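Local coordinates for succinate dehydrogenase (Membrane anchor subunit) (PDB 7D6V), which forms the membrane anchor of the mycobacterial succinate dehydrogenase Sdh1, carrying a membrane-embedded Rieske-type iron-sulfur cluster and probably helping to pass electrons to quinone, at residues T193-V196 with I197-V201; F243-I246 with T247-T250; Q152-H155 with R156-Y160. All coordinates share one frame; numbering follows the deposited sequence.

Contact 1. Residues T193-V196 with I197-V201; sequences TGNV and ILLWV
Val-196 and Trp-200 lie side by side and point the same way, one turn apart on the alpha helix 188-204. Their line is the close-packed one: Val-196 CG1 meets Trp-200 CD1 at 3.8 Å, while both side chains also pack against helix 155-175, where Trp-200 NE1 is hydrogen-bonded to Thr-170 OG1. Val-196 puts CG1 there by setting it anti to the backbone N (chi1 163°). A compact branched residue suits this buried spot, and the broad indole reaches the neighbouring helix with its ring carbons as well as its N-H.

Asn-195, also buried, carries a polar group into the interior toward helix 240-264, where OD1 is hydrogen-bonded to Thr-250 OG1; its ND2 rests 3.7 Å from Leu-199 CD1. The looser side is that of Thr-193 and exposed Ile-197, whose side chains cross obliquely and touch by methyl groups alone, CG2 of Thr-193 to CD1 of Ile-197 at 3.9 Å. Thr-193 OG1 turns back to Asn-189 O, a common way for a threonine in a helix to satisfy its hydroxyl. Beneath both sides the helix backbone is regular, and Trp-200 N donates to Val-196 O at 2.9 Å, with an N-H...O angle of 159°.

Contact 2. Residues F243-I246 with T247-T250; sequences FAWI and TLGT
Thr-247 reaches back one turn, its OG1 lying 2.8 Å from Ala-244 O and 2.9 Å from Phe-243 O. The single hydroxyl proton can serve one of these carbonyls at a time. The group is brought there by chi1 of 56°, which sets OG1 between the backbone N and the carbonyl carbon, while Thr-247 N makes the ordinary helical bond to Phe-243 O at 2.9 Å. Three residues on, Thr-250 OG1 stands 3.1 Å from Thr-247 O and 3.2 Å from Ile-246 O, but has Asn-195 OD1 as a third possible acceptor. Threonine suits both places because a short hydroxyl can turn onto its own helix and leave the methyl for packing.

Outer partners help to place these groups: Arg-111 NH2 donates to Thr-247 OG1. On another side of the helix Leu-248 CD1 sits 4.2 Å from Trp-245 CE3, and the indole is placed by Tyr-116, which bonds to its NE1 through OH and meets it with ring planes about 75° apart. Small Ala-244 allows Tyr-116, Tyr-117 and Tyr-202 to pack close. Hydroxyls folded back beside their own helix carbonyls are familiar in transmembrane helices; here, on helix 240-264, they accompany Leu-248, which lines the bound phospholipid's pocket.

Contact 3. Residues Q152-H155 with R156-Y160; sequences QNIH and RYFFY. With PEV ((1S)-2-{[(2-aminoethoxy)(hydroxy)phosphoryl]oxy}-1-[(palmitoyloxy)methyl]ethyl stearate), chain I; FES (Fe2/s2 (inorganic) cluster), chain J.
The ring of Tyr-157 turns an edge to Ile-154 O, which lies in its plane 3.9 Å from CD2, and takes Tyr-160 CE2 over one face, offset toward the rim. Arg-156 O lies in plane at the edge of the Phe-159 ring. The imidazole of His-155 holds an iron in its plane, NE2 to FE2 of the cluster at 2.5 Å. With chi1 of -178°, CG stands anti to the backbone N and the ring is directed to the metal. Thr-113 OG1 hydrogen-bonds ND1 and so fixes the ring's rotation, and Phe-110 meets it nearly parallel. Cys-206 SG binds the same iron, a mixed histidine-cysteine pair that differs from the classical Rieske split, though the centre is described as Rieske-type.

Ile-154, at the N-cap, lays CG1 at 3.8 Å from Phe-158 CE2, and it also touches ubiquinone, which an apolar branched chain suits. Its carbonyl accepts from Tyr-157 N at 3.2 Å, with the donor 52° above the carbonyl plane. His-155 O, by contrast, receives Phe-159 N in its carbonyl plane at 2.9 Å. Gln-152 NE2 bonds to Tyr-121 OH and Tyr-122 OH. A phospholipid tail passes close by, with PEV C21 at 3.4 Å from Gln-152 NE2.

The long side chain of Arg-156 reaches across the interface to form salt bridges with Asp-233, Asp-237 and Glu-229 of the iron-sulfur subunit. The turn thus opens helix 155-175, with Phe-158 and Phe-159 against helix 104-112, and His-155, Arg-156, Phe-159 and Tyr-160 against helix 207-215.

How the contacts relate
Along the chain contact 3 comes first, at the start of helix 155-175, then contact 1 on helix 188-204 and contact 2 on helix 240-264. Contacts 1 and 2 are neighbours, their centres about 10 Å apart, and they touch: Leu-198 CD1 packs on Thr-250 CG2 at 3.6 Å, and Val-201 CG1 on Phe-243 CE2 at 3.7 Å. Contact 3 stands about 20 Å from both, centre to centre, and touches neither, although helix 155-175 packs on contact 1 through Val-196 and Trp-200. Contacts 1 and 2 thus join helices 188-204 and 240-264 side by side, while a cluster ligand, His-155, and a residue touching ubiquinone, Ile-154, lie in contact 3, beside the iron-sulfur subunit.

Contact 1. Residues T193-V196 with I197-V201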
ATOM      1  N   THR C 193      40.114  18.513 -19.330  1.00 15.04           N
ATOM      2  CA  THR C 193      39.481  19.004 -18.114  1.00 15.04           C
ATOM      3  C   THR C 193      38.057  18.489 -17.988  1.00 15.04           C
ATOM      4  O   THR C 193      37.627  18.106 -16.893  1.00 15.04           O
ATOM      5  CB  THR C 193      39.511  20.530 -18.099  1.00 15.04           C
ATOM      6  OG1 THR C 193      40.869  20.978 -18.155  1.00 15.04           O
ATOM      7  CG2 THR C 193      38.866  21.071 -16.834  1.00 15.04           C
ATOM      8  N   GLY C 194      37.308  18.466 -19.092  1.00 14.09           N
ATOM      9  CA  GLY C 194      35.978  17.888 -19.043  1.00 14.09           C
ATOM     10  C   GLY C 194      36.005  16.421 -18.669  1.00 14.09           C
ATOM     11  O   GLY C 194      35.189  15.960 -17.865  1.00 14.09           O
ATOM     12  N   ASN C 195      36.954  15.671 -19.236  1.00 13.83           N
ATOM     13  CA  ASN C 195      37.072  14.257 -18.903  1.00 13.83           C
ATOM     14  C   ASN C 195      37.397  14.063 -17.428  1.00 13.83           C
ATOM     15  O   ASN C 195      36.826  13.189 -16.770  1.00 13.83           O
ATOM     16  CB  ASN C 195      38.138  13.603 -19.783  1.00 13.83           C
ATOM     17  CG  ASN C 195      38.263  12.116 -19.537  1.00 13.83           C
ATOM     18  OD1 ASN C 195      37.293  11.373 -19.658  1.00 13.83           O
ATOM     19  ND2 ASN C 195      39.464  11.673 -19.192  1.00 13.83           N
ATOM     20  N   VAL C 196      38.310  14.873 -16.892  1.00 14.02           N
ATOM     21  CA  VAL C 196      38.683  14.757 -15.486  1.00 14.02           C
ATOM     22  C   VAL C 196      37.499  15.081 -14.584  1.00 14.02           C
ATOM     23  O   VAL C 196      37.247  14.385 -13.591  1.00 14.02           O
ATOM     24  CB  VAL C 196      39.895  15.658 -15.185  1.00 14.02           C
ATOM     25  CG1 VAL C 196      40.048  15.872 -13.692  1.00 14.02           C
ATOM     26  CG2 VAL C 196      41.151  15.042 -15.758  1.00 14.02           C
ATOM     27  N   ILE C 197      36.751  16.137 -14.913  1.00 13.42           N
ATOM     28  CA  ILE C 197      35.585  16.504 -14.114  1.00 13.42           C
ATOM     29  C   ILE C 197      34.550  15.386 -14.127  1.00 13.42           C
ATOM     30  O   ILE C 197      33.990  15.024 -13.084  1.00 13.42           O
ATOM     31  CB  ILE C 197      34.993  17.833 -14.620  1.00 13.42           C
ATOM     32  CG1 ILE C 197      35.929  18.993 -14.296  1.00 13.42           C
ATOM     33  CG2 ILE C 197      33.622  18.079 -14.017  1.00 13.42           C
ATOM     34  CD1 ILE C 197      35.549  20.285 -14.978  1.00 13.42           C
ATOM     35  N   LEU C 198      34.282  14.816 -15.302  1.00 12.79           N
ATOM     36  CA  LEU C 198      33.281  13.757 -15.388  1.00 12.79           C
ATOM     37  C   LEU C 198      33.746  12.493 -14.676  1.00 12.79           C
ATOM     38  O   LEU C 198      32.935  11.779 -14.073  1.00 12.79           O
ATOM     39  CB  LEU C 198      32.950  13.476 -16.851  1.00 12.79           C
ATOM     40  CG  LEU C 198      32.043  14.537 -17.475  1.00 12.79           C
ATOM     41  CD1 LEU C 198      31.926  14.342 -18.971  1.00 12.79           C
ATOM     42  CD2 LEU C 198      30.676  14.514 -16.822  1.00 12.79           C
ATOM     43  N   LEU C 199      35.047  12.199 -14.729  1.00 12.38           N
ATOM     44  CA  LEU C 199      35.584  11.073 -13.974  1.00 12.38           C
ATOM     45  C   LEU C 199      35.413  11.288 -12.479  1.00 12.38           C
ATOM     46  O   LEU C 199      35.087  10.351 -11.744  1.00 12.38           O
ATOM     47  CB  LEU C 199      37.057  10.861 -14.315  1.00 12.38           C
ATOM     48  CG  LEU C 199      37.368  10.189 -15.649  1.00 12.38           C
ATOM     49  CD1 LEU C 199      38.868  10.107 -15.850  1.00 12.38           C
ATOM     50  CD2 LEU C 199      36.742   8.813 -15.713  1.00 12.38           C
ATOM     51  N   TRP C 200      35.640  12.514 -12.010  1.00 12.19           N
ATOM     52  CA  TRP C 200      35.408  12.813 -10.601  1.00 12.19           C
ATOM     53  C   TRP C 200      33.945  12.623 -10.232  1.00 12.19           C
ATOM     54  O   TRP C 200      33.632  12.097  -9.159  1.00 12.19           O
ATOM     55  CB  TRP C 200      35.855  14.237 -10.280  1.00 12.19           C
ATOM     56  CG  TRP C 200      37.274  14.349  -9.841  1.00 12.19           C
ATOM     57  CD1 TRP C 200      38.249  15.096 -10.420  1.00 12.19           C
ATOM     58  CD2 TRP C 200      37.877  13.706  -8.712  1.00 12.19           C
ATOM     59  NE1 TRP C 200      39.426  14.956  -9.733  1.00 12.19           N
ATOM     60  CE2 TRP C 200      39.225  14.109  -8.678  1.00 12.19           C
ATOM     61  CE3 TRP C 200      37.411  12.829  -7.729  1.00 12.19           C
ATOM     62  CZ2 TRP C 200      40.109  13.666  -7.702  1.00 12.19           C
ATOM     63  CZ3 TRP C 200      38.292  12.390  -6.765  1.00 12.19           C
ATOM     64  CH2 TRP C 200      39.625  12.807  -6.758  1.00 12.19           C
ATOM     65  N   VAL C 201      33.033  13.055 -11.104  1.00 11.71           N
ATOM     66  CA  VAL C 201      31.607  12.882 -10.834  1.00 11.71           C
ATOM     67  C   VAL C 201      31.263  11.402 -10.719  1.00 11.71           C
ATOM     68  O   VAL C 201      30.550  10.976  -9.801  1.00 11.71           O
ATOM     69  CB  VAL C 201      30.767  13.575 -11.920  1.00 11.71           C
ATOM     70  CG1 VAL C 201      29.295  13.268 -11.729  1.00 11.71           C
ATOM     71  CG2 VAL C 201      31.002  15.069 -11.892  1.00 11.71           C
TER

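Contact 2. Residues F243-I246 with T247-T250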
ATOM      1  N   PHE C 243      26.545   8.168 -15.652  1.00 12.77           N
ATOM      2  CA  PHE C 243      27.911   8.667 -15.577  1.00 12.77           C
ATOM      3  C   PHE C 243      28.926   7.614 -15.994  1.00 12.77           C
ATOM      4  O   PHE C 243      29.971   7.961 -16.548  1.00 12.77           O
ATOM      5  CB  PHE C 243      28.208   9.176 -14.167  1.00 12.77           C
ATOM      6  CG  PHE C 243      27.346  10.331 -13.749  1.00 12.77           C
ATOM      7  CD1 PHE C 243      27.015  11.328 -14.649  1.00 12.77           C
ATOM      8  CD2 PHE C 243      26.863  10.419 -12.456  1.00 12.77           C
ATOM      9  CE1 PHE C 243      26.220  12.387 -14.270  1.00 12.77           C
ATOM     10  CE2 PHE C 243      26.067  11.478 -12.070  1.00 12.77           C
ATOM     11  CZ  PHE C 243      25.745  12.463 -12.979  1.00 12.77           C
ATOM     12  N   ALA C 244      28.635   6.332 -15.771  1.00 12.44           N
ATOM     13  CA  ALA C 244      29.547   5.281 -16.214  1.00 12.44           C
ATOM     14  C   ALA C 244      29.712   5.297 -17.730  1.00 12.44           C
ATOM     15  O   ALA C 244      30.837   5.332 -18.250  1.00 12.44           O
ATOM     16  CB  ALA C 244      29.035   3.923 -15.739  1.00 12.44           C
ATOM     17  N   TRP C 245      28.592   5.291 -18.456  1.00 12.76           N
ATOM     18  CA  TRP C 245      28.645   5.316 -19.912  1.00 12.76           C
ATOM     19  C   TRP C 245      29.234   6.624 -20.422  1.00 12.76           C
ATOM     20  O   TRP C 245      30.004   6.632 -21.393  1.00 12.76           O
ATOM     21  CB  TRP C 245      27.247   5.097 -20.485  1.00 12.76           C
ATOM     22  CG  TRP C 245      26.737   3.706 -20.298  1.00 12.76           C
ATOM     23  CD1 TRP C 245      25.728   3.310 -19.476  1.00 12.76           C
ATOM     24  CD2 TRP C 245      27.218   2.520 -20.940  1.00 12.76           C
ATOM     25  NE1 TRP C 245      25.546   1.956 -19.566  1.00 12.76           N
ATOM     26  CE2 TRP C 245      26.449   1.446 -20.459  1.00 12.76           C
ATOM     27  CE3 TRP C 245      28.223   2.264 -21.877  1.00 12.76           C
ATOM     28  CZ2 TRP C 245      26.653   0.136 -20.881  1.00 12.76           C
ATOM     29  CZ3 TRP C 245      28.422   0.964 -22.294  1.00 12.76           C
ATOM     30  CH2 TRP C 245      27.641  -0.084 -21.797  1.00 12.76           C
ATOM     31  N   ILE C 246      28.893   7.739 -19.772  1.00 12.67           N
ATOM     32  CA  ILE C 246      29.416   9.032 -20.204  1.00 12.67           C
ATOM     33  C   ILE C 246      30.929   9.076 -20.048  1.00 12.67           C
ATOM     34  O   ILE C 246      31.640   9.574 -20.927  1.00 12.67           O
ATOM     35  CB  ILE C 246      28.729  10.172 -19.432  1.00 12.67           C
ATOM     36  CG1 ILE C 246      27.304  10.373 -19.941  1.00 12.67           C
ATOM     37  CG2 ILE C 246      29.518  11.464 -19.564  1.00 12.67           C
ATOM     38  CD1 ILE C 246      26.569  11.489 -19.249  1.00 12.67           C
ATOM     39  N   THR C 247      31.450   8.553 -18.937  1.00 12.87           N
ATOM     40  CA  THR C 247      32.892   8.577 -18.732  1.00 12.87           C
ATOM     41  C   THR C 247      33.604   7.613 -19.668  1.00 12.87           C
ATOM     42  O   THR C 247      34.718   7.899 -20.116  1.00 12.87           O
ATOM     43  CB  THR C 247      33.234   8.275 -17.274  1.00 12.87           C
ATOM     44  OG1 THR C 247      32.666   7.018 -16.894  1.00 12.87           O
ATOM     45  CG2 THR C 247      32.726   9.377 -16.369  1.00 12.87           C
ATOM     46  N   LEU C 248      32.979   6.480 -19.996  1.00 13.18           N
ATOM     47  CA  LEU C 248      33.558   5.616 -21.023  1.00 13.18           C
ATOM     48  C   LEU C 248      33.696   6.367 -22.343  1.00 13.18           C
ATOM     49  O   LEU C 248      34.764   6.363 -22.975  1.00 13.18           O
ATOM     50  CB  LEU C 248      32.701   4.366 -21.209  1.00 13.18           C
ATOM     51  CG  LEU C 248      32.784   3.287 -20.130  1.00 13.18           C
ATOM     52  CD1 LEU C 248      32.255   1.970 -20.664  1.00 13.18           C
ATOM     53  CD2 LEU C 248      34.204   3.141 -19.621  1.00 13.18           C
ATOM     54  N   GLY C 249      32.624   7.045 -22.755  1.00 13.23           N
ATOM     55  CA  GLY C 249      32.677   7.806 -23.992  1.00 13.23           C
ATOM     56  C   GLY C 249      33.728   8.898 -23.963  1.00 13.23           C
ATOM     57  O   GLY C 249      34.501   9.058 -24.910  1.00 13.23           O
ATOM     58  N   THR C 250      33.777   9.662 -22.872  1.00 13.72           N
ATOM     59  CA  THR C 250      34.716  10.777 -22.805  1.00 13.72           C
ATOM     60  C   THR C 250      36.159  10.297 -22.734  1.00 13.72           C
ATOM     61  O   THR C 250      37.048  10.958 -23.278  1.00 13.72           O
ATOM     62  CB  THR C 250      34.398  11.684 -21.619  1.00 13.72           C
ATOM     63  OG1 THR C 250      34.449  10.931 -20.404  1.00 13.72           O
ATOM     64  CG2 THR C 250      33.024  12.295 -21.780  1.00 13.72           C
TER

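Contact 3. Residues Q152-H155 with R156-Y160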
ATOM      1  N   GLN C 152      33.539  -9.680  -4.993  1.00 13.78           N
ATOM      2  CA  GLN C 152      32.996  -8.386  -5.385  1.00 13.78           C
ATOM      3  C   GLN C 152      32.785  -7.455  -4.202  1.00 13.78           C
ATOM      4  O   GLN C 152      32.460  -6.282  -4.411  1.00 13.78           O
ATOM      5  CB  GLN C 152      31.675  -8.572  -6.130  1.00 13.78           C
ATOM      6  CG  GLN C 152      31.730  -9.587  -7.250  1.00 13.78           C
ATOM      7  CD  GLN C 152      31.986  -8.951  -8.592  1.00 13.78           C
ATOM      8  OE1 GLN C 152      32.662  -7.932  -8.685  1.00 13.78           O
ATOM      9  NE2 GLN C 152      31.449  -9.552  -9.644  1.00 13.78           N
ATOM     10  N   ASN C 153      32.957  -7.945  -2.978  1.00 13.64           N
ATOM     11  CA  ASN C 153      32.722  -7.168  -1.770  1.00 13.64           C
ATOM     12  C   ASN C 153      33.902  -6.289  -1.379  1.00 13.64           C
ATOM     13  O   ASN C 153      33.802  -5.560  -0.387  1.00 13.64           O
ATOM     14  CB  ASN C 153      32.373  -8.104  -0.612  1.00 13.64           C
ATOM     15  CG  ASN C 153      31.044  -8.796  -0.806  1.00 13.64           C
ATOM     16  OD1 ASN C 153      29.989  -8.172  -0.717  1.00 13.64           O
ATOM     17  ND2 ASN C 153      31.086 -10.093  -1.069  1.00 13.64           N
ATOM     18  N   ILE C 154      35.002  -6.331  -2.121  1.00 12.74           N
ATOM     19  CA  ILE C 154      36.153  -5.482  -1.847  1.00 12.74           C
ATOM     20  C   ILE C 154      36.152  -4.243  -2.742  1.00 12.74           C
ATOM     21  O   ILE C 154      37.198  -3.641  -2.964  1.00 12.74           O
ATOM     22  CB  ILE C 154      37.472  -6.257  -1.977  1.00 12.74           C
ATOM     23  CG1 ILE C 154      37.638  -6.792  -3.396  1.00 12.74           C
ATOM     24  CG2 ILE C 154      37.526  -7.385  -0.973  1.00 12.74           C
ATOM     25  CD1 ILE C 154      38.903  -7.578  -3.604  1.00 12.74           C
ATOM     26  N   HIS C 155      34.986  -3.864  -3.264  1.00 11.21           N
ATOM     27  CA  HIS C 155      34.905  -2.758  -4.208  1.00 11.21           C
ATOM     28  C   HIS C 155      35.367  -1.437  -3.602  1.00 11.21           C
ATOM     29  O   HIS C 155      35.873  -0.573  -4.325  1.00 11.21           O
ATOM     30  CB  HIS C 155      33.476  -2.635  -4.727  1.00 11.21           C
ATOM     31  CG  HIS C 155      33.295  -1.552  -5.740  1.00 11.21           C
ATOM     32  ND1 HIS C 155      34.076  -1.454  -6.870  1.00 11.21           N
ATOM     33  CD2 HIS C 155      32.432  -0.513  -5.787  1.00 11.21           C
ATOM     34  CE1 HIS C 155      33.696  -0.404  -7.573  1.00 11.21           C
ATOM     35  NE2 HIS C 155      32.700   0.182  -6.938  1.00 11.21           N
ATOM     36  N   ARG C 156      35.200  -1.255  -2.290  1.00 11.74           N
ATOM     37  CA  ARG C 156      35.580   0.011  -1.666  1.00 11.74           C
ATOM     38  C   ARG C 156      37.080   0.266  -1.751  1.00 11.74           C
ATOM     39  O   ARG C 156      37.515   1.422  -1.806  1.00 11.74           O
ATOM     40  CB  ARG C 156      35.112   0.033  -0.212  1.00 11.74           C
ATOM     41  CG  ARG C 156      35.607  -1.130   0.624  1.00 11.74           C
ATOM     42  CD  ARG C 156      34.998  -1.110   2.011  1.00 11.74           C
ATOM     43  NE  ARG C 156      33.586  -1.475   1.981  1.00 11.74           N
ATOM     44  CZ  ARG C 156      32.854  -1.719   3.061  1.00 11.74           C
ATOM     45  NH1 ARG C 156      33.399  -1.641   4.263  1.00 11.74           N
ATOM     46  NH2 ARG C 156      31.578  -2.044   2.938  1.00 11.74           N
ATOM     47  N   TYR C 157      37.890  -0.791  -1.790  1.00 12.42           N
ATOM     48  CA  TYR C 157      39.331  -0.595  -1.892  1.00 12.42           C
ATOM     49  C   TYR C 157      39.722  -0.151  -3.294  1.00 12.42           C
ATOM     50  O   TYR C 157      40.597   0.709  -3.465  1.00 12.42           O
ATOM     51  CB  TYR C 157      40.054  -1.874  -1.488  1.00 12.42           C
ATOM     52  CG  TYR C 157      39.925  -2.139  -0.013  1.00 12.42           C
ATOM     53  CD1 TYR C 157      40.933  -1.786   0.867  1.00 12.42           C
ATOM     54  CD2 TYR C 157      38.777  -2.714   0.503  1.00 12.42           C
ATOM     55  CE1 TYR C 157      40.805  -2.014   2.216  1.00 12.42           C
ATOM     56  CE2 TYR C 157      38.642  -2.943   1.845  1.00 12.42           C
ATOM     57  CZ  TYR C 157      39.655  -2.592   2.697  1.00 12.42           C
ATOM     58  OH  TYR C 157      39.517  -2.827   4.039  1.00 12.42           O
ATOM     59  N   PHE C 158      39.064  -0.703  -4.310  1.00 11.93           N
ATOM     60  CA  PHE C 158      39.248  -0.184  -5.657  1.00 11.93           C
ATOM     61  C   PHE C 158      38.690   1.224  -5.780  1.00 11.93           C
ATOM     62  O   PHE C 158      39.168   2.004  -6.605  1.00 11.93           O
ATOM     63  CB  PHE C 158      38.604  -1.125  -6.671  1.00 11.93           C
ATOM     64  CG  PHE C 158      39.212  -2.492  -6.677  1.00 11.93           C
ATOM     65  CD1 PHE C 158      40.555  -2.660  -6.957  1.00 11.93           C
ATOM     66  CD2 PHE C 158      38.449  -3.607  -6.385  1.00 11.93           C
ATOM     67  CE1 PHE C 158      41.124  -3.910  -6.950  1.00 11.93           C
ATOM     68  CE2 PHE C 158      39.014  -4.860  -6.382  1.00 11.93           C
ATOM     69  CZ  PHE C 158      40.352  -5.013  -6.666  1.00 11.93           C
ATOM     70  N   PHE C 159      37.707   1.576  -4.953  1.00 11.24           N
ATOM     71  CA  PHE C 159      37.237   2.957  -4.898  1.00 11.24           C
ATOM     72  C   PHE C 159      38.314   3.888  -4.351  1.00 11.24           C
ATOM     73  O   PHE C 159      38.519   4.987  -4.877  1.00 11.24           O
ATOM     74  CB  PHE C 159      35.960   3.033  -4.061  1.00 11.24           C
ATOM     75  CG  PHE C 159      35.613   4.419  -3.606  1.00 11.24           C
ATOM     76  CD1 PHE C 159      35.148   5.361  -4.502  1.00 11.24           C
ATOM     77  CD2 PHE C 159      35.742   4.774  -2.276  1.00 11.24           C
ATOM     78  CE1 PHE C 159      34.829   6.627  -4.084  1.00 11.24           C
ATOM     79  CE2 PHE C 159      35.425   6.040  -1.855  1.00 11.24           C
ATOM     80  CZ  PHE C 159      34.969   6.968  -2.758  1.00 11.24           C
ATOM     81  N   TYR C 160      39.014   3.466  -3.298  1.00 11.33           N
ATOM     82  CA  TYR C 160      40.131   4.262  -2.790  1.00 11.33           C
ATOM     83  C   TYR C 160      41.225   4.409  -3.845  1.00 11.33           C
ATOM     84  O   TYR C 160      41.774   5.505  -4.055  1.00 11.33           O
ATOM     85  CB  TYR C 160      40.706   3.629  -1.523  1.00 11.33           C
ATOM     86  CG  TYR C 160      39.687   3.280  -0.464  1.00 11.33           C
ATOM     87  CD1 TYR C 160      38.591   4.093  -0.227  1.00 11.33           C
ATOM     88  CD2 TYR C 160      39.830   2.137   0.309  1.00 11.33           C
ATOM     89  CE1 TYR C 160      37.662   3.773   0.739  1.00 11.33           C
ATOM     90  CE2 TYR C 160      38.907   1.808   1.276  1.00 11.33           C
ATOM     91  CZ  TYR C 160      37.826   2.633   1.489  1.00 11.33           C
ATOM     92  OH  TYR C 160      36.900   2.316   2.455  1.00 11.33           O
TER
HETATM   93  C48 PEV I 302      34.399  -0.282 -18.641  1.00 18.60           C
HETATM   94  C47 PEV I 302      35.386  -1.442 -18.561  1.00 18.60           C
HETATM   95  C46 PEV I 302      34.818  -2.575 -17.716  1.00 18.60           C
HETATM   96  C45 PEV I 302      33.833  -3.405 -18.527  1.00 18.60           C
HETATM   97  C44 PEV I 302      33.860  -4.872 -18.116  1.00 18.60           C
HETATM   98  C43 PEV I 302      32.629  -5.619 -18.611  1.00 18.60           C
HETATM   99  C42 PEV I 302      32.993  -7.027 -19.056  1.00 18.60           C
HETATM  100  C41 PEV I 302      32.580  -8.053 -18.013  1.00 18.60           C
HETATM  101  C40 PEV I 302      32.417  -9.435 -18.623  1.00 18.60           C
HETATM  102  C39 PEV I 302      33.055 -10.492 -17.738  1.00 18.60           C
HETATM  103  C38 PEV I 302      32.136 -10.816 -16.570  1.00 18.60           C
HETATM  104  C37 PEV I 302      31.156 -11.921 -16.936  1.00 18.60           C
HETATM  105  C36 PEV I 302      31.149 -13.018 -15.887  1.00 18.60           C
HETATM  106  C35 PEV I 302      29.993 -12.836 -14.914  1.00 18.60           C
HETATM  107  C34 PEV I 302      29.571 -14.176 -14.333  1.00 18.60           C
HETATM  108  C33 PEV I 302      30.772 -14.948 -13.813  1.00 18.60           C
HETATM  109  C32 PEV I 302      30.497 -16.442 -13.833  1.00 18.60           C
HETATM  110  C31 PEV I 302      29.962 -16.912 -12.492  1.00 18.60           C
HETATM  111  O31 PEV I 302      28.911 -16.530 -12.110  1.00 18.60           O
HETATM  112  O2  PEV I 302      30.710 -17.798 -11.719  1.00 18.60           O
HETATM  113  C2  PEV I 302      30.117 -19.055 -11.616  1.00 18.60           C
HETATM  114  C1  PEV I 302      29.391 -19.135 -10.281  1.00 18.60           C
HETATM  115  O3P PEV I 302      28.066 -18.735 -10.480  1.00 18.60           O
HETATM  116  P   PEV I 302      26.860 -19.815 -10.178  1.00 18.60           P
HETATM  117  O1P PEV I 302      26.687 -20.742 -11.354  1.00 18.60           O
HETATM  118  O2P PEV I 302      25.575 -19.069  -9.924  1.00 18.60           O
HETATM  119  O4P PEV I 302      27.270 -20.706  -8.857  1.00 18.60           O
HETATM  120  C4  PEV I 302      27.783 -21.992  -9.050  1.00 18.60           C
HETATM  121  C5  PEV I 302      28.864 -22.235  -7.999  1.00 18.60           C
HETATM  122  N6  PEV I 302      29.766 -23.283  -8.438  1.00 18.60           N
HETATM  123  C3  PEV I 302      31.199 -20.128 -11.704  1.00 18.60           C
HETATM  124  O3  PEV I 302      32.006 -19.817 -12.803  1.00 18.60           O
HETATM  125  C11 PEV I 302      33.300 -19.402 -12.469  1.00 18.60           C
HETATM  126  O11 PEV I 302      34.028 -20.133 -11.891  1.00 18.60           O
HETATM  127  C12 PEV I 302      33.771 -17.999 -12.840  1.00 18.60           C
HETATM  128  C13 PEV I 302      35.148 -18.011 -13.496  1.00 18.60           C
HETATM  129  C14 PEV I 302      35.408 -16.745 -14.306  1.00 18.60           C
HETATM  130  C15 PEV I 302      35.073 -15.478 -13.525  1.00 18.60           C
HETATM  131  C16 PEV I 302      36.291 -14.569 -13.390  1.00 18.60           C
HETATM  132  C17 PEV I 302      35.974 -13.082 -13.539  1.00 18.60           C
HETATM  133  C18 PEV I 302      34.487 -12.786 -13.733  1.00 18.60           C
HETATM  134  C19 PEV I 302      33.932 -11.802 -12.704  1.00 18.60           C
HETATM  135  C20 PEV I 302      34.924 -11.464 -11.592  1.00 18.60           C
HETATM  136  C21 PEV I 302      34.568 -10.156 -10.890  1.00 18.60           C
HETATM  137  C22 PEV I 302      35.762  -9.547 -10.160  1.00 18.60           C
HETATM  138  C23 PEV I 302      35.833  -9.929  -8.684  1.00 18.60           C
HETATM  139  C24 PEV I 302      37.279 -10.140  -8.250  1.00 18.60           C
HETATM  140  C25 PEV I 302      37.988  -8.824  -7.952  1.00 18.60           C
HETATM  141  C26 PEV I 302      39.223  -8.631  -8.827  1.00 18.60           C
HETATM  142 FE1  FES J 303      29.804   1.911  -9.310  1.00 12.80          FE
HETATM  143 FE2  FES J 303      31.371   2.327  -7.163  1.00 12.80          FE
HETATM  144  S1  FES J 303      29.413   1.329  -7.228  1.00 12.80           S
HETATM  145  S2  FES J 303      31.727   2.975  -9.231  1.00 12.80           S